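Side-chain contacts in predicted ancestral HMA domain of Pik-1 from Oryza spp. (Synthetic construct, PDB 7BNT), which probably serves as an integrated sensor domain of a rice immune receptor, binding an AVR-Pik effector of the blast fungus: residues V12-A15 / C19-K22; A37-G40 / I46-V49. One frame throughout, in Å; residues are numbered along the deposited sequence.

Contact 1 (V12-A15 / C19-K22); sequences VPMA and CRSK
The guanidinium group of Arg20 is held at two of its nitrogens while its carbon chain lies against Met14. NH2 forms a salt bridge with Asp17 and NH1 a hydrogen bond to the carbonyl oxygen of Arg43, so the charged end is fixed by partners outside residues 12-15. What Met14 offers is thioether and methyl surface. The two side chains cross at a slant, with SD of Met14 3.7 Å from CD of Arg20 and CE of Met14 3.9 Å from NH1 of Arg20. Bends at chi2 and chi3 (-70° and -81°) bring the methionine chain back toward the arginine although its first bond leads away from the helix.

A second cluster forms around the thiol of Cys19. With SG anti to its own N (chi1 -174°), the sulfur is directed at the loop, where it sits 3.6 Å from CG of Pro13 and 3.9 Å from CB of Pro13. CB of Ala15 closes in on the same SG at 4.0 Å. The backbone N of Cys19 is hydrogen-bonded to OG of Ser16, near the start of helix 17-28. Between the clusters, the carbonyl O of Pro13 is covered 4.1 Å from CA of Arg20 and has no polar partner.

Met14, Ser16 and Cys19 fall where heavy-metal-associated domains carry their MxCxxC metal-binding motif, with serine in place of the first cysteine. A thiol packed on proline and alanine carbons, without that cysteine, is consistent with a loop that has probably lost metal binding and keeps its shape by apolar contact and charge pairing.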
loop_
_atom_site.group_PDB
_atom_site.type_symbol
_atom_site.label_atom_id
_atom_site.label_comp_id
_atom_site.label_asym_id
_atom_site.label_seq_id
_atom_site.Cartn_x
_atom_site.Cartn_y
_atom_site.Cartn_z
ATOM N N VAL B 12 3.904 8.894 4.807
ATOM C CA VAL B 12 5.228 9.324 4.303
ATOM C C VAL B 12 5.186 10.800 4.000
ATOM O O VAL B 12 4.130 11.357 3.737
ATOM C CB VAL B 12 5.679 8.527 3.073
ATOM C CG1 VAL B 12 5.903 7.071 3.451
ATOM C CG2 VAL B 12 4.705 8.666 1.913
ATOM N N PRO B 13 6.382 11.421 3.957
ATOM C CA PRO B 13 6.494 12.844 3.691
ATOM C C PRO B 13 5.997 13.157 2.280
ATOM O O PRO B 13 6.238 12.413 1.324
ATOM C CB PRO B 13 7.995 13.092 3.866
ATOM C CG PRO B 13 8.603 11.765 3.473
ATOM C CD PRO B 13 7.691 10.774 4.140
ATOM N N MET B 14 5.299 14.279 2.208
ATOM C CA MET B 14 4.699 14.797 0.975
ATOM C C MET B 14 5.398 16.089 0.563
ATOM O O MET B 14 4.760 16.913 -0.092
ATOM C CB MET B 14 3.208 15.008 1.228
ATOM C CG MET B 14 2.500 13.695 1.524
ATOM S SD MET B 14 2.384 12.645 0.057
ATOM C CE MET B 14 0.958 13.398 -0.736
ATOM N N ALA B 15 6.706 16.186 0.796
ATOM C CA ALA B 15 7.476 17.391 0.421
ATOM C C ALA B 15 7.316 17.623 -1.085
ATOM O O ALA B 15 7.275 18.789 -1.526
ATOM C CB ALA B 15 8.926 17.254 0.818
ATOM N N CYS B 19 9.970 13.128 -3.500
ATOM C CA CYS B 19 10.116 12.638 -2.111
ATOM C C CYS B 19 9.231 11.398 -1.882
ATOM O O CYS B 19 9.660 10.397 -1.282
ATOM C CB CYS B 19 9.722 13.770 -1.181
ATOM S SG CYS B 19 10.014 13.363 0.548
ATOM N N ARG B 20 7.978 11.486 -2.287
ATOM C CA ARG B 20 7.032 10.371 -2.114
ATOM C C ARG B 20 7.546 9.157 -2.904
ATOM O O ARG B 20 7.516 8.031 -2.374
ATOM C CB ARG B 20 5.633 10.819 -2.521
ATOM C CG ARG B 20 4.584 9.743 -2.314
ATOM C CD ARG B 20 3.185 10.255 -2.597
ATOM N NE ARG B 20 3.055 10.607 -3.999
ATOM C CZ ARG B 20 1.945 11.029 -4.586
ATOM N NH1 ARG B 20 0.837 11.186 -3.890
ATOM N NH2 ARG B 20 1.957 11.317 -5.877
ATOM N N SER B 21 8.074 9.387 -4.097
ATOM C CA SER B 21 8.670 8.318 -4.927
ATOM C C SER B 21 9.939 7.722 -4.283
ATOM O O SER B 21 10.124 6.480 -4.385
ATOM C CB SER B 21 8.925 8.843 -6.303
ATOM O OG SER B 21 7.695 9.035 -7.001
ATOM N N LYS B 22 10.772 8.541 -3.628
ATOM C CA LYS B 22 11.952 8.056 -2.862
ATOM C C LYS B 22 11.456 7.126 -1.731
ATOM O O LYS B 22 12.075 6.083 -1.471
ATOM C CB LYS B 22 12.765 9.233 -2.322
ATOM C CG LYS B 22 14.059 8.843 -1.642
ATOM C CD LYS B 22 15.034 9.993 -1.422
ATOM C CE LYS B 22 16.351 9.506 -0.842
ATOM N NZ LYS B 22 17.504 10.341 -1.253
#

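Contact 2 (A37-G40 / I46-V49); sequences ALVG and IEVV
Ala37 and Glu47 form the tight part of this antiparallel contact, a hydrogen-bonded pair in which each residue both gives and receives. N of Glu47 reaches O of Ala37 at 2.8 Å with a nearly straight N-H...O angle of 166°; the return bond, from N of Ala37 to O of Glu47, spans 2.9 Å and is more bent, at 145°. The Ala37 oxygen also meets CA of Ile46 at 3.4 Å in a CA-H...O contact.

Beside this pair, Val39 crosses Glu47 at about a right angle, its CG2 3.8 Å from CB of Glu47 and its CG1 4.0 Å from OE2 of Glu47. With CG anti to its N (chi1 -170°), Glu47 extends its carboxylate past these methyls, and OE1 is hydrogen-bonded to a polar side chain of another protein's chain. An alanine in place of Val39 would probably open a gap along the CB and carboxylate of Glu47, leaving that chain to strand 6-11 and the partner protein.

Looser by comparison is the opposite face, where CD2 of Leu38 only grazes CG1 of Ile46 at 4.2 Å, and both residues rest on helix 17-28. Such pairing is that of the hairpin of second and third strands in the ferredoxin-like beta-alpha-beta-beta-alpha-beta fold of HMA domains.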
loop_
_atom_site.group_PDB
_atom_site.type_symbol
_atom_site.label_atom_id
_atom_site.label_comp_id
_atom_site.label_asym_id
_atom_site.label_seq_id
_atom_site.Cartn_x
_atom_site.Cartn_y
_atom_site.Cartn_z
ATOM N N ALA B 37 1.747 0.069 -2.301
ATOM C CA ALA B 37 0.763 0.935 -2.982
ATOM C C ALA B 37 0.604 2.240 -2.223
ATOM O O ALA B 37 0.642 2.260 -0.991
ATOM C CB ALA B 37 -0.574 0.236 -3.106
ATOM N N LEU B 38 0.383 3.301 -2.983
ATOM C CA LEU B 38 -0.034 4.587 -2.399
ATOM C C LEU B 38 -1.522 4.515 -2.057
ATOM O O LEU B 38 -2.339 4.223 -2.932
ATOM C CB LEU B 38 0.217 5.724 -3.367
ATOM C CG LEU B 38 1.665 6.099 -3.529
ATOM C CD1 LEU B 38 1.779 7.152 -4.626
ATOM C CD2 LEU B 38 2.217 6.628 -2.215
ATOM N N VAL B 39 -1.843 4.770 -0.815
ATOM C CA VAL B 39 -3.213 4.687 -0.280
ATOM C C VAL B 39 -3.450 5.956 0.543
ATOM O O VAL B 39 -2.620 6.869 0.576
ATOM C CB VAL B 39 -3.428 3.390 0.541
ATOM C CG1 VAL B 39 -3.251 2.169 -0.323
ATOM C CG2 VAL B 39 -2.576 3.312 1.798
ATOM N N GLY B 40 -4.617 6.010 1.129
ATOM C CA GLY B 40 -5.079 7.167 1.889
ATOM C C GLY B 40 -5.892 8.091 1.013
ATOM O O GLY B 40 -5.712 8.127 -0.221
ATOM N N ILE B 46 1.869 4.726 2.360
ATOM C CA ILE B 46 2.337 3.530 1.643
ATOM C C ILE B 46 1.825 2.326 2.405
ATOM O O ILE B 46 2.081 2.188 3.606
ATOM C CB ILE B 46 3.863 3.496 1.491
ATOM C CG1 ILE B 46 4.394 4.745 0.779
ATOM C CG2 ILE B 46 4.297 2.212 0.783
ATOM C CD1 ILE B 46 5.893 4.826 0.770
ATOM N N GLU B 47 1.060 1.515 1.698
ATOM C CA GLU B 47 0.625 0.200 2.205
ATOM C C GLU B 47 1.586 -0.851 1.672
ATOM O O GLU B 47 1.771 -0.944 0.450
ATOM C CB GLU B 47 -0.780 -0.056 1.721
ATOM C CG GLU B 47 -1.459 -1.233 2.334
ATOM C CD GLU B 47 -2.916 -1.197 1.858
ATOM O OE1 GLU B 47 -3.209 -1.710 0.767
ATOM O OE2 GLU B 47 -3.763 -0.555 2.534
ATOM N N VAL B 48 2.204 -1.603 2.567
ATOM C CA VAL B 48 3.202 -2.613 2.141
ATOM C C VAL B 48 2.777 -3.959 2.710
ATOM O O VAL B 48 2.333 -4.037 3.869
ATOM C CB VAL B 48 4.637 -2.231 2.530
ATOM C CG1 VAL B 48 4.760 -2.004 4.017
ATOM C CG2 VAL B 48 5.635 -3.273 2.059
ATOM N N VAL B 49 2.915 -4.969 1.854
ATOM C CA VAL B 49 2.552 -6.372 2.139
ATOM C C VAL B 49 3.800 -7.221 1.924
ATOM O O VAL B 49 4.526 -7.052 0.930
ATOM C CB VAL B 49 1.378 -6.835 1.275
ATOM C CG1 VAL B 49 1.151 -8.332 1.341
ATOM C CG2 VAL B 49 0.135 -6.089 1.682
#

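From the N terminus, strand 6-11 runs into contact 1, which closes a short connection of three residues, 16 to 18, at the entry to helix 17-28. The helix then leads to strand 33-39, and contact 2 closes five residues, 41 to 45, the last of which already begins strand 45-50. The two closures come in series and neither nests nor crosses, yet they meet in space. CG1 of Val12 packs 3.5 Å from CD1 of Ile46, and NE of Arg20 lies 3.7 Å from CD1 of Leu38. Together they tie the loop after the first strand and the first helix to the loop end of the hairpin strands, on the helix-covered face of the sheet.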